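Local coordinates for F5/8 type C domain protein (PDB 7JRM), which probably recognises mucin-type glycans through a carbohydrate-binding module that forms part of the Clostridium perfringens O-glycopeptidase ZmpB, at residues S93-D104 / K126-V137; D147-A157 / M181-V191. All coordinates share one frame; numbering follows the deposited sequence.

In the fold
Both contacts lie in the calcium-binding NPCBM-type module of this elongated multidomain chain, with their centres about 14 Å apart and their nearest atoms about 7 Å apart, so they are neighbours that do not touch. They follow one another in series: interaction 1 (93-104 with 126-137) closes before interaction 2 (147-157 with 181-191) opens, and strand 134-139 leads on to strand 145-152. Each contact reaches both antiparallel sheets of the module. Strands 127-131 and 145-152 both pair with strand 215-224, which links the contacts within one sheet, while strands 134-139 and 173-182 belong to the other. The two contacts therefore mark separate places where the chain passes between the layers of a beta sandwich.

Interaction 1 (S93-D104 / K126-V137); sequences SATIGSGSVRKD and KGIGTHSYSEIV
D104 has more surface covered by this contact than any other residue, and its carboxylate lies alongside the K126 side chain. K126 NZ, brought back by bends at chi2 and chi3, forms a salt bridge with D104 OD2 at 3.0 Å, on the syn side but tilted 27° out of the carboxylate plane, while D104 OD1 offers its anti lone pair to G127 N at 3.3 Å. D88 is a second partner for K126 NZ, S87 for D104 OD1. The segments pair twice, once in each sheet of the NPCBM-type beta sandwich: strand 102-103 with 127-131 and, beyond the cis peptide before Y133, 134-137 with edge strand 93-95. T95 is held through its backbone N, which donates to E135 O at 2.9 Å, and two oxygens. Its OG1, set by a chi1 of 69° between backbone N and carbonyl carbon, takes a short but bent bond (130°) from E135 N at 2.8 Å; E135 N also bonds T95 O weakly, and T95 O receives S134 OG at 2.7 Å. S93 O takes V137 N at 3.0 Å, and a water joins S93 OG to E135 O. S98 CB sits over the centre of one H131 ring face.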
loop_
_atom_site.group_PDB
_atom_site.type_symbol
_atom_site.label_atom_id
_atom_site.label_comp_id
_atom_site.label_asym_id
_atom_site.label_seq_id
_atom_site.Cartn_x
_atom_site.Cartn_y
_atom_site.Cartn_z
ATOM N N SER A 93 -2.762 -42.401 -14.217
ATOM C CA SER A 93 -2.819 -43.286 -15.371
ATOM C C SER A 93 -3.110 -42.446 -16.604
ATOM O O SER A 93 -3.694 -41.362 -16.507
ATOM C CB SER A 93 -3.885 -44.373 -15.200
ATOM O OG SER A 93 -5.181 -43.804 -15.136
ATOM N N ALA A 94 -2.695 -42.954 -17.761
ATOM C CA ALA A 94 -2.890 -42.235 -19.012
ATOM C C ALA A 94 -2.999 -43.227 -20.158
ATOM O O ALA A 94 -2.115 -44.068 -20.342
ATOM C CB ALA A 94 -1.740 -41.255 -19.271
ATOM N N THR A 95 -4.085 -43.124 -20.919
ATOM C CA THR A 95 -4.260 -43.873 -22.153
ATOM C C THR A 95 -4.319 -42.896 -23.318
ATOM O O THR A 95 -4.683 -41.728 -23.150
ATOM C CB THR A 95 -5.532 -44.731 -22.124
ATOM O OG1 THR A 95 -6.685 -43.883 -22.157
ATOM C CG2 THR A 95 -5.570 -45.584 -20.867
ATOM N N ILE A 96 -3.950 -43.378 -24.500
ATOM C CA ILE A 96 -3.885 -42.533 -25.686
ATOM C C ILE A 96 -4.056 -43.417 -26.914
ATOM O O ILE A 96 -3.490 -44.512 -26.991
ATOM C CB ILE A 96 -2.563 -41.732 -25.723
ATOM C CG1 ILE A 96 -2.481 -40.873 -26.985
ATOM C CG2 ILE A 96 -1.359 -42.659 -25.607
ATOM C CD1 ILE A 96 -1.470 -39.747 -26.883
ATOM N N GLY A 97 -4.855 -42.940 -27.871
ATOM C CA GLY A 97 -5.159 -43.744 -29.043
ATOM C C GLY A 97 -3.994 -43.887 -30.002
ATOM O O GLY A 97 -3.875 -44.907 -30.688
ATOM N N SER A 98 -3.128 -42.880 -30.070
ATOM C CA SER A 98 -1.988 -42.907 -30.975
ATOM C C SER A 98 -0.889 -42.020 -30.414
ATOM O O SER A 98 -1.160 -40.923 -29.919
ATOM C CB SER A 98 -2.380 -42.442 -32.382
ATOM O OG SER A 98 -1.317 -42.630 -33.298
ATOM N N GLY A 99 0.350 -42.500 -30.500
ATOM C CA GLY A 99 1.466 -41.765 -29.936
ATOM C C GLY A 99 1.553 -41.941 -28.429
ATOM O O GLY A 99 1.138 -42.957 -27.868
ATOM N N SER A 100 2.104 -40.926 -27.768
ATOM C CA SER A 100 2.243 -40.933 -26.319
ATOM C C SER A 100 1.897 -39.556 -25.772
ATOM O O SER A 100 2.123 -38.535 -26.427
ATOM C CB SER A 100 3.659 -41.334 -25.887
ATOM O OG SER A 100 4.586 -40.292 -26.140
ATOM N N VAL A 101 1.340 -39.542 -24.561
ATOM C CA VAL A 101 0.957 -38.289 -23.920
ATOM C C VAL A 101 2.208 -37.492 -23.583
ATOM O O VAL A 101 3.183 -38.034 -23.046
ATOM C CB VAL A 101 0.111 -38.565 -22.669
ATOM C CG1 VAL A 101 -0.316 -37.261 -22.018
ATOM C CG2 VAL A 101 -1.103 -39.408 -23.028
ATOM N N ARG A 102 2.189 -36.199 -23.898
ATOM C CA ARG A 102 3.337 -35.324 -23.704
ATOM C C ARG A 102 2.978 -34.182 -22.763
ATOM O O ARG A 102 1.891 -33.604 -22.856
ATOM C CB ARG A 102 3.829 -34.757 -25.041
ATOM C CG ARG A 102 4.543 -35.769 -25.920
ATOM C CD ARG A 102 5.892 -36.155 -25.335
ATOM N NE ARG A 102 6.792 -35.010 -25.232
ATOM C CZ ARG A 102 7.551 -34.563 -26.229
ATOM N NH1 ARG A 102 7.518 -35.163 -27.410
ATOM N NH2 ARG A 102 8.343 -33.515 -26.043
ATOM N N LYS A 103 3.902 -33.862 -21.860
ATOM C CA LYS A 103 3.741 -32.741 -20.945
ATOM C C LYS A 103 4.292 -31.476 -21.589
ATOM O O LYS A 103 5.416 -31.474 -22.101
ATOM C CB LYS A 103 4.456 -33.011 -19.621
ATOM C CG LYS A 103 3.916 -34.198 -18.841
ATOM C CD LYS A 103 4.552 -34.279 -17.461
ATOM C CE LYS A 103 4.209 -35.586 -16.766
ATOM N NZ LYS A 103 4.775 -35.649 -15.390
ATOM N N ASP A 104 3.493 -30.410 -21.570
ATOM C CA ASP A 104 3.851 -29.086 -22.074
ATOM C C ASP A 104 4.128 -29.069 -23.574
ATOM O O ASP A 104 4.583 -28.046 -24.101
ATOM C CB ASP A 104 5.053 -28.507 -21.314
ATOM C CG ASP A 104 4.735 -28.213 -19.860
ATOM O OD1 ASP A 104 3.551 -27.979 -19.547
ATOM O OD2 ASP A 104 5.666 -28.222 -19.028
ATOM N N LYS A 126 2.309 -24.404 -21.334
ATOM C CA LYS A 126 1.901 -25.446 -20.406
ATOM C C LYS A 126 0.631 -26.126 -20.898
ATOM O O LYS A 126 -0.212 -25.506 -21.552
ATOM C CB LYS A 126 1.671 -24.872 -19.004
ATOM C CG LYS A 126 2.740 -23.892 -18.553
ATOM C CD LYS A 126 4.039 -24.606 -18.215
ATOM C CE LYS A 126 3.898 -25.430 -16.946
ATOM N NZ LYS A 126 5.025 -26.387 -16.776
ATOM N N GLY A 127 0.503 -27.401 -20.572
ATOM C CA GLY A 127 -0.673 -28.162 -20.927
ATOM C C GLY A 127 -0.324 -29.622 -21.135
ATOM O O GLY A 127 0.785 -30.064 -20.849
ATOM N N ILE A 128 -1.306 -30.361 -21.646
ATOM C CA ILE A 128 -1.181 -31.792 -21.895
ATOM C C ILE A 128 -1.594 -32.060 -23.334
ATOM O O ILE A 128 -2.730 -31.764 -23.722
ATOM C CB ILE A 128 -2.037 -32.624 -20.924
ATOM C CG1 ILE A 128 -1.632 -32.343 -19.476
ATOM C CG2 ILE A 128 -1.914 -34.105 -21.241
ATOM C CD1 ILE A 128 -0.235 -32.813 -19.134
ATOM N N GLY A 129 -0.678 -32.621 -24.123
ATOM C CA GLY A 129 -0.964 -33.000 -25.487
ATOM C C GLY A 129 -1.231 -34.488 -25.576
ATOM O O GLY A 129 -0.381 -35.304 -25.216
ATOM N N THR A 130 -2.423 -34.839 -26.054
ATOM C CA THR A 130 -2.845 -36.232 -26.106
ATOM C C THR A 130 -3.516 -36.491 -27.453
ATOM O O THR A 130 -3.444 -35.674 -28.375
ATOM C CB THR A 130 -3.762 -36.567 -24.920
ATOM O OG1 THR A 130 -3.958 -37.985 -24.851
ATOM C CG2 THR A 130 -5.110 -35.869 -25.060
ATOM N N HIS A 131 -4.174 -37.644 -27.556
ATOM C CA HIS A 131 -4.745 -38.108 -28.813
ATOM C C HIS A 131 -5.891 -39.057 -28.495
ATOM O O HIS A 131 -5.725 -39.976 -27.690
ATOM C CB HIS A 131 -3.674 -38.810 -29.658
ATOM C CG HIS A 131 -4.056 -39.010 -31.092
ATOM N ND1 HIS A 131 -5.139 -39.770 -31.475
ATOM C CD2 HIS A 131 -3.481 -38.568 -32.236
ATOM C CE1 HIS A 131 -5.222 -39.778 -32.794
ATOM N NE2 HIS A 131 -4.230 -39.055 -33.279
ATOM N N SER A 132 -7.047 -38.823 -29.112
ATOM C CA SER A 132 -8.188 -39.706 -28.910
ATOM C C SER A 132 -7.879 -41.094 -29.460
ATOM O O SER A 132 -7.147 -41.245 -30.441
ATOM C CB SER A 132 -9.432 -39.131 -29.588
ATOM O OG SER A 132 -9.561 -39.620 -30.911
ATOM N N TYR A 133 -8.415 -42.125 -28.805
ATOM C CA TYR A 133 -9.171 -42.002 -27.561
ATOM C C TYR A 133 -8.204 -41.935 -26.383
ATOM O O TYR A 133 -7.207 -42.653 -26.356
ATOM C CB TYR A 133 -10.135 -43.183 -27.406
ATOM C CG TYR A 133 -11.007 -43.136 -26.171
ATOM C CD1 TYR A 133 -10.638 -43.804 -25.010
ATOM C CD2 TYR A 133 -12.206 -42.436 -26.171
ATOM C CE1 TYR A 133 -11.434 -43.769 -23.881
ATOM C CE2 TYR A 133 -13.009 -42.395 -25.046
ATOM C CZ TYR A 133 -12.618 -43.063 -23.904
ATOM O OH TYR A 133 -13.413 -43.025 -22.782
ATOM N N SER A 134 -8.495 -41.070 -25.412
ATOM C CA SER A 134 -7.569 -40.826 -24.317
ATOM C C SER A 134 -8.319 -40.699 -23.001
ATOM O O SER A 134 -9.384 -40.078 -22.936
ATOM C CB SER A 134 -6.743 -39.558 -24.562
ATOM O OG SER A 134 -5.859 -39.313 -23.482
ATOM N N GLU A 135 -7.745 -41.290 -21.953
ATOM C CA GLU A 135 -8.254 -41.171 -20.589
ATOM C C GLU A 135 -7.065 -40.919 -19.674
ATOM O O GLU A 135 -6.206 -41.793 -19.517
ATOM C CB GLU A 135 -9.013 -42.427 -20.161
ATOM C CG GLU A 135 -10.424 -42.531 -20.714
ATOM C CD GLU A 135 -11.212 -43.658 -20.077
ATOM O OE1 GLU A 135 -10.688 -44.298 -19.140
ATOM O OE2 GLU A 135 -12.356 -43.908 -20.514
ATOM N N ILE A 136 -7.009 -39.732 -19.077
ATOM C CA ILE A 136 -5.917 -39.344 -18.191
ATOM C C ILE A 136 -6.514 -39.009 -16.832
ATOM O O ILE A 136 -7.408 -38.160 -16.732
ATOM C CB ILE A 136 -5.119 -38.157 -18.752
ATOM C CG1 ILE A 136 -4.693 -38.438 -20.195
ATOM C CG2 ILE A 136 -3.899 -37.882 -17.889
ATOM C CD1 ILE A 136 -3.907 -37.313 -20.834
ATOM N N VAL A 137 -6.019 -39.673 -15.790
ATOM C CA VAL A 137 -6.545 -39.544 -14.436
ATOM C C VAL A 137 -5.494 -38.868 -13.567
ATOM O O VAL A 137 -4.312 -39.234 -13.611
ATOM C CB VAL A 137 -6.942 -40.913 -13.856
ATOM C CG1 VAL A 137 -7.426 -40.768 -12.421
ATOM C CG2 VAL A 137 -8.010 -41.565 -14.721
HETATM O O HOH W 1 -6.182 -43.489 -17.533
#

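Interaction 2 (D147-A157 / M181-V191); sequences DTWVGIDRHVA and MRIDTPKKRLV
The indole of W149 is covered on opposite faces by K187 and R189. K187 CE lies almost over the middle of the six-membered ring, 3.5 Å from its centroid, and NZ, 4.3 Å from the same centroid, adds a cation-pi interaction; N116 also hydrogen-bonds this ammonium. On the other face R189 CB is 3.9 Å from the centroid, displaced toward the rim. The R189 guanidinium is itself gripped at its edge by D147, side-on and with one nitrogen to each oxygen: NE reaches OD1 at 3.1 Å, and NH2 reaches OD2 at 2.7 Å with an N-H...O angle of 168°. The two planes are 33° apart. An arginine chain extended from CG to NE carries the group past the indole to this carboxylate. R224 gives D147 OD2 a second positive partner, and R189 NH2 also bonds A15 O of the N-terminal sheet.

Strands 147-152 and 188-191 run antiparallel, with T148/L190 and V150/K188 as hydrogen-bonded pairs (L190 N to T148 O, 2.9 Å). D147, W149, R189 and V191 share one face of the sheet; on the other, V150 CG1 meets L190 CD1 and V150 CG2 meets M181 SD. M181 CE also rests against the backbone at V150 O, 3.4 Å away. I183, which buries about as much surface as W149, presses CD1 on V156 O at 3.3 Å. A water links I152 N to R182 O and T185 O, tying the type I turn 182-185 to the backbone at I152. R182 in turn pairs with D208, a calcium ligand. Since strand 173-182 belongs to one sheet and 188-193 to the other, this turn and the residues after it carry the chain across the beta sandwich, consistent with the galactose-binding-like fold of NPCBM domains.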
loop_
_atom_site.group_PDB
_atom_site.type_symbol
_atom_site.label_atom_id
_atom_site.label_comp_id
_atom_site.label_asym_id
_atom_site.label_seq_id
_atom_site.Cartn_x
_atom_site.Cartn_y
_atom_site.Cartn_z
ATOM N N ASP A 147 -9.398 -25.883 -14.320
ATOM C CA ASP A 147 -9.537 -24.917 -15.401
ATOM C C ASP A 147 -8.625 -25.318 -16.550
ATOM O O ASP A 147 -7.470 -25.694 -16.330
ATOM C CB ASP A 147 -9.192 -23.503 -14.911
ATOM C CG ASP A 147 -9.590 -22.426 -15.898
ATOM O OD1 ASP A 147 -10.256 -22.749 -16.904
ATOM O OD2 ASP A 147 -9.241 -21.250 -15.661
ATOM N N THR A 148 -9.142 -25.237 -17.775
ATOM C CA THR A 148 -8.374 -25.676 -18.931
ATOM C C THR A 148 -8.963 -25.091 -20.208
ATOM O O THR A 148 -10.153 -24.775 -20.274
ATOM C CB THR A 148 -8.339 -27.208 -19.033
ATOM O OG1 THR A 148 -7.452 -27.601 -20.088
ATOM C CG2 THR A 148 -9.729 -27.760 -19.320
ATOM N N TRP A 149 -8.102 -24.942 -21.211
ATOM C CA TRP A 149 -8.511 -24.725 -22.589
ATOM C C TRP A 149 -8.418 -26.046 -23.342
ATOM O O TRP A 149 -7.539 -26.869 -23.074
ATOM C CB TRP A 149 -7.631 -23.677 -23.277
ATOM C CG TRP A 149 -7.812 -22.272 -22.782
ATOM C CD1 TRP A 149 -6.966 -21.574 -21.971
ATOM C CD2 TRP A 149 -8.898 -21.386 -23.084
ATOM N NE1 TRP A 149 -7.460 -20.313 -21.742
ATOM C CE2 TRP A 149 -8.645 -20.171 -22.414
ATOM C CE3 TRP A 149 -10.062 -21.503 -23.851
ATOM C CZ2 TRP A 149 -9.512 -19.082 -22.488
ATOM C CZ3 TRP A 149 -10.921 -20.419 -23.924
ATOM C CH2 TRP A 149 -10.642 -19.225 -23.246
ATOM N N VAL A 150 -9.335 -26.251 -24.286
ATOM C CA VAL A 150 -9.368 -27.479 -25.069
ATOM C C VAL A 150 -9.569 -27.136 -26.538
ATOM O O VAL A 150 -10.130 -26.091 -26.882
ATOM C CB VAL A 150 -10.469 -28.450 -24.587
ATOM C CG1 VAL A 150 -10.147 -28.973 -23.194
ATOM C CG2 VAL A 150 -11.830 -27.773 -24.613
ATOM N N GLY A 151 -9.103 -28.026 -27.404
ATOM C CA GLY A 151 -9.252 -27.824 -28.830
ATOM C C GLY A 151 -8.371 -28.779 -29.604
ATOM O O GLY A 151 -7.583 -29.543 -29.038
ATOM N N ILE A 152 -8.527 -28.721 -30.923
ATOM C CA ILE A 152 -7.711 -29.518 -31.830
ATOM C C ILE A 152 -6.363 -28.832 -32.009
ATOM O O ILE A 152 -6.299 -27.628 -32.289
ATOM C CB ILE A 152 -8.424 -29.707 -33.178
ATOM C CG1 ILE A 152 -9.704 -30.528 -33.001
ATOM C CG2 ILE A 152 -7.498 -30.367 -34.190
ATOM C CD1 ILE A 152 -9.472 -32.021 -32.944
ATOM N N ASP A 153 -5.282 -29.592 -31.837
ATOM C CA ASP A 153 -3.947 -29.033 -32.004
ATOM C C ASP A 153 -3.744 -28.564 -33.439
ATOM O O ASP A 153 -4.235 -29.180 -34.388
ATOM C CB ASP A 153 -2.886 -30.069 -31.627
ATOM C CG ASP A 153 -1.482 -29.494 -31.626
ATOM O OD1 ASP A 153 -1.160 -28.695 -30.724
ATOM O OD2 ASP A 153 -0.696 -29.843 -32.530
ATOM N N ARG A 154 -3.013 -27.458 -33.593
ATOM C CA ARG A 154 -2.855 -26.827 -34.897
ATOM C C ARG A 154 -1.941 -27.604 -35.835
ATOM O O ARG A 154 -1.868 -27.259 -37.020
ATOM C CB ARG A 154 -2.326 -25.401 -34.727
ATOM C CG ARG A 154 -3.324 -24.438 -34.098
ATOM C CD ARG A 154 -4.713 -24.614 -34.693
ATOM N NE ARG A 154 -4.778 -24.170 -36.083
ATOM C CZ ARG A 154 -5.896 -24.127 -36.801
ATOM N NH1 ARG A 154 -5.866 -23.709 -38.059
ATOM N NH2 ARG A 154 -7.048 -24.500 -36.259
ATOM N N HIS A 155 -1.247 -28.636 -35.347
ATOM C CA HIS A 155 -0.369 -29.415 -36.212
ATOM C C HIS A 155 -1.141 -30.181 -37.281
ATOM O O HIS A 155 -0.563 -30.522 -38.320
ATOM C CB HIS A 155 0.470 -30.382 -35.373
ATOM C CG HIS A 155 1.310 -31.321 -36.182
ATOM N ND1 HIS A 155 2.552 -30.976 -36.670
ATOM C CD2 HIS A 155 1.088 -32.595 -36.583
ATOM C CE1 HIS A 155 3.057 -31.995 -37.342
ATOM N NE2 HIS A 155 2.189 -32.991 -37.304
ATOM N N VAL A 156 -2.427 -30.445 -37.059
ATOM C CA VAL A 156 -3.236 -31.195 -38.014
ATOM C C VAL A 156 -4.221 -30.260 -38.703
ATOM O O VAL A 156 -5.325 -30.671 -39.079
ATOM C CB VAL A 156 -3.970 -32.360 -37.324
ATOM C CG1 VAL A 156 -2.974 -33.411 -36.859
ATOM C CG2 VAL A 156 -4.798 -31.850 -36.155
ATOM N N ALA A 157 -3.824 -28.998 -38.885
ATOM C CA ALA A 157 -4.692 -28.015 -39.524
ATOM C C ALA A 157 -4.980 -28.331 -40.986
ATOM O O ALA A 157 -5.888 -27.723 -41.562
ATOM C CB ALA A 157 -4.074 -26.620 -39.414
ATOM N N MET A 181 -15.608 -30.871 -31.496
ATOM C CA MET A 181 -14.692 -29.807 -31.884
ATOM C C MET A 181 -13.908 -30.239 -33.116
ATOM O O MET A 181 -13.357 -31.344 -33.151
ATOM C CB MET A 181 -13.738 -29.466 -30.739
ATOM C CG MET A 181 -14.353 -28.557 -29.689
ATOM S SD MET A 181 -13.170 -28.016 -28.445
ATOM C CE MET A 181 -12.570 -26.508 -29.202
ATOM N N ARG A 182 -13.866 -29.370 -34.119
ATOM C CA ARG A 182 -13.190 -29.641 -35.374
ATOM C C ARG A 182 -11.968 -28.731 -35.508
ATOM O O ARG A 182 -11.599 -28.010 -34.576
ATOM C CB ARG A 182 -14.172 -29.475 -36.535
ATOM C CG ARG A 182 -15.544 -30.064 -36.242
ATOM C CD ARG A 182 -16.376 -30.230 -37.500
ATOM N NE ARG A 182 -17.484 -31.158 -37.294
ATOM C CZ ARG A 182 -17.399 -32.474 -37.458
ATOM N NH1 ARG A 182 -16.253 -33.025 -37.835
ATOM N NH2 ARG A 182 -18.459 -33.241 -37.244
ATOM N N ILE A 183 -11.339 -28.768 -36.685
ATOM C CA ILE A 183 -10.100 -28.021 -36.896
ATOM C C ILE A 183 -10.340 -26.525 -36.728
ATOM O O ILE A 183 -9.567 -25.826 -36.063
ATOM C CB ILE A 183 -9.507 -28.348 -38.278
ATOM C CG1 ILE A 183 -8.941 -29.768 -38.288
ATOM C CG2 ILE A 183 -8.431 -27.341 -38.656
ATOM C CD1 ILE A 183 -8.565 -30.262 -39.662
ATOM N N ASP A 184 -11.418 -26.015 -37.319
ATOM C CA ASP A 184 -11.708 -24.588 -37.288
ATOM C C ASP A 184 -12.576 -24.179 -36.101
ATOM O O ASP A 184 -13.085 -23.054 -36.083
ATOM C CB ASP A 184 -12.373 -24.156 -38.598
ATOM C CG ASP A 184 -13.668 -24.897 -38.873
ATOM O OD1 ASP A 184 -13.893 -25.961 -38.262
ATOM O OD2 ASP A 184 -14.461 -24.410 -39.707
ATOM N N THR A 185 -12.750 -25.053 -35.116
ATOM C CA THR A 185 -13.498 -24.691 -33.917
ATOM C C THR A 185 -12.588 -23.942 -32.952
ATOM O O THR A 185 -11.574 -24.500 -32.515
ATOM C CB THR A 185 -14.070 -25.931 -33.238
ATOM O OG1 THR A 185 -14.821 -26.699 -34.187
ATOM C CG2 THR A 185 -14.978 -25.533 -32.080
ATOM N N PRO A 186 -12.897 -22.691 -32.603
ATOM C CA PRO A 186 -12.053 -21.965 -31.647
ATOM C C PRO A 186 -12.003 -22.670 -30.301
ATOM O O PRO A 186 -12.922 -23.400 -29.924
ATOM C CB PRO A 186 -12.734 -20.595 -31.538
ATOM C CG PRO A 186 -13.529 -20.462 -32.797
ATOM C CD PRO A 186 -13.979 -21.850 -33.141
ATOM N N LYS A 187 -10.909 -22.440 -29.577
ATOM C CA LYS A 187 -10.679 -23.133 -28.316
ATOM C C LYS A 187 -11.795 -22.839 -27.319
ATOM O O LYS A 187 -12.331 -21.729 -27.268
ATOM C CB LYS A 187 -9.324 -22.730 -27.731
ATOM C CG LYS A 187 -9.218 -21.266 -27.332
ATOM C CD LYS A 187 -7.847 -20.948 -26.753
ATOM C CE LYS A 187 -7.850 -19.618 -26.013
ATOM N NZ LYS A 187 -8.446 -18.523 -26.829
ATOM N N LYS A 188 -12.148 -23.850 -26.533
ATOM C CA LYS A 188 -13.199 -23.747 -25.533
ATOM C C LYS A 188 -12.606 -23.881 -24.137
ATOM O O LYS A 188 -11.601 -24.568 -23.933
ATOM C CB LYS A 188 -14.273 -24.819 -25.748
ATOM C CG LYS A 188 -15.175 -24.569 -26.947
ATOM C CD LYS A 188 -16.125 -25.736 -27.171
ATOM C CE LYS A 188 -16.884 -25.593 -28.481
ATOM N NZ LYS A 188 -17.709 -24.352 -28.516
ATOM N N ARG A 189 -13.239 -23.216 -23.175
ATOM C CA ARG A 189 -12.791 -23.225 -21.791
ATOM C C ARG A 189 -13.694 -24.121 -20.954
ATOM O O ARG A 189 -14.914 -24.135 -21.138
ATOM C CB ARG A 189 -12.781 -21.808 -21.210
ATOM C CG ARG A 189 -12.094 -21.694 -19.858
ATOM C CD ARG A 189 -11.977 -20.242 -19.421
ATOM N NE ARG A 189 -11.207 -20.098 -18.190
ATOM C CZ ARG A 189 -11.247 -19.028 -17.402
ATOM N NH1 ARG A 189 -12.022 -17.999 -17.716
ATOM N NH2 ARG A 189 -10.510 -18.985 -16.300
ATOM N N LEU A 190 -13.085 -24.870 -20.037
ATOM C CA LEU A 190 -13.809 -25.742 -19.121
ATOM C C LEU A 190 -13.362 -25.432 -17.701
ATOM O O LEU A 190 -12.179 -25.573 -17.377
ATOM C CB LEU A 190 -13.571 -27.219 -19.449
ATOM C CG LEU A 190 -14.017 -27.705 -20.830
ATOM C CD1 LEU A 190 -13.655 -29.170 -21.026
ATOM C CD2 LEU A 190 -15.511 -27.488 -21.025
ATOM N N VAL A 191 -14.304 -25.010 -16.862
ATOM C CA VAL A 191 -14.047 -24.696 -15.459
ATOM C C VAL A 191 -14.939 -25.605 -14.627
ATOM O O VAL A 191 -16.168 -25.449 -14.630
ATOM C CB VAL A 191 -14.307 -23.218 -15.141
ATOM C CG1 VAL A 191 -13.953 -22.918 -13.694
ATOM C CG2 VAL A 191 -13.513 -22.325 -16.084
HETATM O O HOH W 2 -10.605 -27.206 -32.204
#